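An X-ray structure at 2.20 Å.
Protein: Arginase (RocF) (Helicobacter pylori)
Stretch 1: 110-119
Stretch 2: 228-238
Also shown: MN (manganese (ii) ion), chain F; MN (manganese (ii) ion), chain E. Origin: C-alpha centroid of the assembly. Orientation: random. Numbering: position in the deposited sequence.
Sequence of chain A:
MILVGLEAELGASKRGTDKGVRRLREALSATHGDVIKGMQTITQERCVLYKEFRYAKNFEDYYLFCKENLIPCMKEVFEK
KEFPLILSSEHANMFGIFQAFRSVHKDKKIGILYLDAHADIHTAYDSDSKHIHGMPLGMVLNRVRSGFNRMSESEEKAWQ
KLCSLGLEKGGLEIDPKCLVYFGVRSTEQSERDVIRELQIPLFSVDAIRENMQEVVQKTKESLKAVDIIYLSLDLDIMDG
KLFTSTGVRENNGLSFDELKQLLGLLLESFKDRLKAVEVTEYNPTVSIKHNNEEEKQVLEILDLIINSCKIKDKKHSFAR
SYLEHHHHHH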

# COMPACT_ATOMS: atom_id res chain seq x y z
N ILE A 110 -5.27 11.68 8.94
CA ILE A 110 -5.27 10.38 8.29
C ILE A 110 -4.57 9.25 9.04
O ILE A 110 -3.46 9.42 9.55
CB ILE A 110 -4.62 10.49 6.89
CG1 ILE A 110 -5.38 11.53 6.06
CG2 ILE A 110 -4.63 9.14 6.18
CD1 ILE A 110 -4.66 11.94 4.79
N GLY A 111 -5.23 8.10 9.10
CA GLY A 111 -4.66 6.94 9.75
C GLY A 111 -4.23 5.98 8.66
O GLY A 111 -4.82 5.96 7.58
N ILE A 112 -3.20 5.17 8.94
CA ILE A 112 -2.70 4.22 7.97
C ILE A 112 -2.63 2.79 8.51
O ILE A 112 -2.03 2.54 9.55
CB ILE A 112 -1.27 4.60 7.50
CG1 ILE A 112 -1.26 6.03 6.96
CG2 ILE A 112 -0.80 3.64 6.41
CD1 ILE A 112 0.13 6.55 6.66
N LEU A 113 -3.25 1.85 7.80
CA LEU A 113 -3.21 0.44 8.19
C LEU A 113 -2.23 -0.11 7.17
O LEU A 113 -2.53 -0.12 5.98
CB LEU A 113 -4.58 -0.21 8.05
CG LEU A 113 -5.67 0.34 8.98
CD1 LEU A 113 -7.03 -0.24 8.62
CD2 LEU A 113 -5.30 0.03 10.43
N TYR A 114 -1.07 -0.54 7.65
CA TYR A 114 -0.01 -1.04 6.78
C TYR A 114 0.29 -2.51 7.05
O TYR A 114 0.95 -2.84 8.04
CB TYR A 114 1.26 -0.20 7.02
CG TYR A 114 2.20 -0.09 5.84
CD1 TYR A 114 1.95 0.80 4.80
CD2 TYR A 114 3.37 -0.85 5.79
CE1 TYR A 114 2.83 0.94 3.74
CE2 TYR A 114 4.27 -0.72 4.72
CZ TYR A 114 3.99 0.18 3.70
OH TYR A 114 4.86 0.35 2.65
N LEU A 115 -0.18 -3.40 6.18
CA LEU A 115 0.04 -4.83 6.33
C LEU A 115 1.23 -5.18 5.47
O LEU A 115 1.16 -5.10 4.24
CB LEU A 115 -1.20 -5.61 5.89
CG LEU A 115 -2.40 -5.47 6.83
CD1 LEU A 115 -2.92 -4.04 6.80
CD2 LEU A 115 -3.50 -6.45 6.41
N ASP A 116 2.33 -5.60 6.11
CA ASP A 116 3.56 -5.84 5.36
C ASP A 116 4.57 -6.60 6.22
O ASP A 116 4.53 -6.54 7.45
CB ASP A 116 4.13 -4.46 5.00
CG ASP A 116 5.15 -4.50 3.89
OD1 ASP A 116 6.02 -5.38 3.87
OD2 ASP A 116 5.08 -3.60 3.05
N ALA A 117 5.48 -7.31 5.56
CA ALA A 117 6.52 -8.03 6.28
C ALA A 117 7.61 -7.01 6.61
O ALA A 117 8.44 -7.25 7.48
CB ALA A 117 7.09 -9.15 5.41
N HIS A 118 7.58 -5.88 5.90
CA HIS A 118 8.57 -4.82 6.08
C HIS A 118 7.99 -3.49 6.57
O HIS A 118 6.81 -3.21 6.40
CB HIS A 118 9.32 -4.56 4.76
CG HIS A 118 9.75 -5.81 4.06
ND1 HIS A 118 8.97 -6.45 3.12
CD2 HIS A 118 10.86 -6.57 4.20
CE1 HIS A 118 9.58 -7.54 2.71
NE2 HIS A 118 10.73 -7.64 3.35
N ALA A 119 8.85 -2.66 7.15
CA ALA A 119 8.45 -1.35 7.65
C ALA A 119 8.51 -0.30 6.53
O ALA A 119 7.83 0.73 6.59
CB ALA A 119 9.37 -0.93 8.81
MN MN F . 7.05 -5.88 1.93
MN MN E . 6.17 -3.16 1.35
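Stretch 2 (228-238) IIYLSLDLDIM

Stretch 2 lies beside stretch 1 as a neighbouring parallel strand. Residues 228-234 are extended and pair with strand 110-115. The two N-to-C directions differ by 24°, with a signed crossing angle of -24°, and the axes approach to 4.6 Å. The register is simple: I110 faces I228, and the pairing runs step by step to L115 with L233. CA atoms of paired residues are about 4.6 to 5.2 Å apart. The contact buries 844 Å² in total.

Six backbone hydrogen bonds join the strands. G111 N donates to I228 O at 2.9 Å, and Y230 N donates to G111 O at 3.0 Å. L113 N then reaches Y230 O at 2.9 Å, and S232 N reaches L113 O at 2.7 Å. L115 N binds S232 O at 2.9 Å, and D234 N binds L115 O at 2.8 Å. G111, L113 and L115 thus each use both N and O toward stretch 2, as alternate residues do in a parallel pair.

L115 has the largest area covered by the other stretch, 98 Å². Its CB lies 3.7 Å from L233 CD1 and also 3.7 Å from I237 CD1. Its CD1 is 4.2 Å from L231 CG. L113 follows with 78 Å². Its CD1 packs 3.8 Å from I229 CG2 and 3.8 Å from L231 CD1. These leucines share one face of the sheet with I229, L231 and L233, and form an apolar layer there.

S232 comes third, with 62 Å² covered. It points to the other face, with I110, I112, Y114, I228 and Y230. S232 CB is 3.8 Å from Y114 CD1, oblique to the ring. Further back on this face, I110 CG1 meets I228 CG1 at 3.8 Å.

Beyond D234 the chain turns into a short 3-10 segment, 235-237, with I237 N bonded to D234 O at 3.1 Å. The turn brings D236 to the loop after strand 110-115, where A117 N donates to D236 OD1 at 3.0 Å. Carboxylates gather here because they share metal. The chain F manganese is bound by D116 OD1 at 2.2 Å, H118 ND1 at 2.3 Å, D234 OD2 at 2.3 Å and D236 OD2 at 2.1 Å. The chain E manganese takes D116 OD2 at 2.1 Å and D234 OD2 at 2.5 Å, plus one atom from elsewhere in the structure. D234 OD2 therefore bridges the two ions. The close approach of D116 OD2 to D234 OD2, 3.0 Å, reflects this metal binding and is not a hydrogen bond.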

# COMPACT_ATOMS: atom_id res chain seq x y z
N ILE A 228 -10.06 9.85 8.51
CA ILE A 228 -10.15 8.88 7.42
C ILE A 228 -8.96 7.93 7.46
O ILE A 228 -7.89 8.27 7.96
CB ILE A 228 -10.22 9.56 6.04
CG1 ILE A 228 -8.99 10.42 5.82
CG2 ILE A 228 -11.50 10.38 5.93
CD1 ILE A 228 -8.93 11.02 4.44
N ILE A 229 -9.17 6.75 6.91
CA ILE A 229 -8.15 5.72 6.93
C ILE A 229 -7.77 5.20 5.54
O ILE A 229 -8.61 5.10 4.65
CB ILE A 229 -8.64 4.55 7.81
CG1 ILE A 229 -8.96 5.08 9.21
CG2 ILE A 229 -7.59 3.46 7.88
CD1 ILE A 229 -9.55 4.04 10.15
N TYR A 230 -6.49 4.90 5.39
CA TYR A 230 -5.93 4.36 4.16
C TYR A 230 -5.34 2.99 4.49
O TYR A 230 -4.52 2.87 5.41
CB TYR A 230 -4.81 5.29 3.65
CG TYR A 230 -4.13 4.85 2.37
CD1 TYR A 230 -4.62 5.24 1.11
CD2 TYR A 230 -3.00 4.03 2.41
CE1 TYR A 230 -3.98 4.83 -0.07
CE2 TYR A 230 -2.36 3.61 1.23
CZ TYR A 230 -2.86 4.01 0.00
OH TYR A 230 -2.22 3.58 -1.15
N LEU A 231 -5.78 1.95 3.79
CA LEU A 231 -5.24 0.61 4.04
C LEU A 231 -4.29 0.18 2.92
O LEU A 231 -4.66 0.19 1.74
CB LEU A 231 -6.35 -0.44 4.20
CG LEU A 231 -5.79 -1.79 4.71
CD1 LEU A 231 -6.82 -2.49 5.58
CD2 LEU A 231 -5.37 -2.68 3.53
N SER A 232 -3.07 -0.18 3.29
CA SER A 232 -2.08 -0.61 2.32
C SER A 232 -1.66 -2.04 2.64
O SER A 232 -1.09 -2.30 3.69
CB SER A 232 -0.87 0.32 2.35
OG SER A 232 -0.02 0.07 1.25
N LEU A 233 -1.96 -2.95 1.72
CA LEU A 233 -1.64 -4.36 1.91
C LEU A 233 -0.56 -4.89 0.98
O LEU A 233 -0.72 -4.87 -0.25
CB LEU A 233 -2.91 -5.22 1.73
CG LEU A 233 -2.70 -6.73 1.50
CD1 LEU A 233 -1.98 -7.35 2.69
CD2 LEU A 233 -4.03 -7.43 1.26
N ASP A 234 0.52 -5.38 1.58
CA ASP A 234 1.64 -5.97 0.85
C ASP A 234 1.49 -7.48 1.07
O ASP A 234 1.55 -7.95 2.20
CB ASP A 234 2.97 -5.49 1.43
CG ASP A 234 4.18 -6.03 0.66
OD1 ASP A 234 4.12 -7.16 0.11
OD2 ASP A 234 5.20 -5.32 0.63
N LEU A 235 1.33 -8.23 -0.01
CA LEU A 235 1.13 -9.67 0.09
C LEU A 235 2.25 -10.45 0.80
O LEU A 235 2.03 -11.57 1.25
CB LEU A 235 0.88 -10.26 -1.30
CG LEU A 235 -0.39 -9.74 -2.01
CD1 LEU A 235 -0.37 -10.17 -3.47
CD2 LEU A 235 -1.64 -10.28 -1.30
N ASP A 236 3.43 -9.87 0.91
CA ASP A 236 4.50 -10.59 1.58
C ASP A 236 4.29 -10.67 3.09
O ASP A 236 5.15 -11.16 3.82
CB ASP A 236 5.88 -9.99 1.26
CG ASP A 236 6.05 -8.57 1.78
OD1 ASP A 236 5.34 -8.16 2.71
OD2 ASP A 236 6.93 -7.87 1.25
N ILE A 237 3.13 -10.20 3.57
CA ILE A 237 2.84 -10.29 4.99
C ILE A 237 2.58 -11.77 5.25
O ILE A 237 2.77 -12.27 6.36
CB ILE A 237 1.61 -9.45 5.39
CG1 ILE A 237 1.37 -9.59 6.90
CG2 ILE A 237 0.40 -9.87 4.60
CD1 ILE A 237 0.28 -8.67 7.46
N MET A 238 2.14 -12.47 4.20
CA MET A 238 1.90 -13.90 4.32
C MET A 238 3.25 -14.62 4.36
O MET A 238 4.21 -14.15 3.75
CB MET A 238 1.08 -14.42 3.13
CG MET A 238 -0.39 -14.04 3.16
SD MET A 238 -1.31 -14.80 1.82
CE MET A 238 -0.97 -13.63 0.51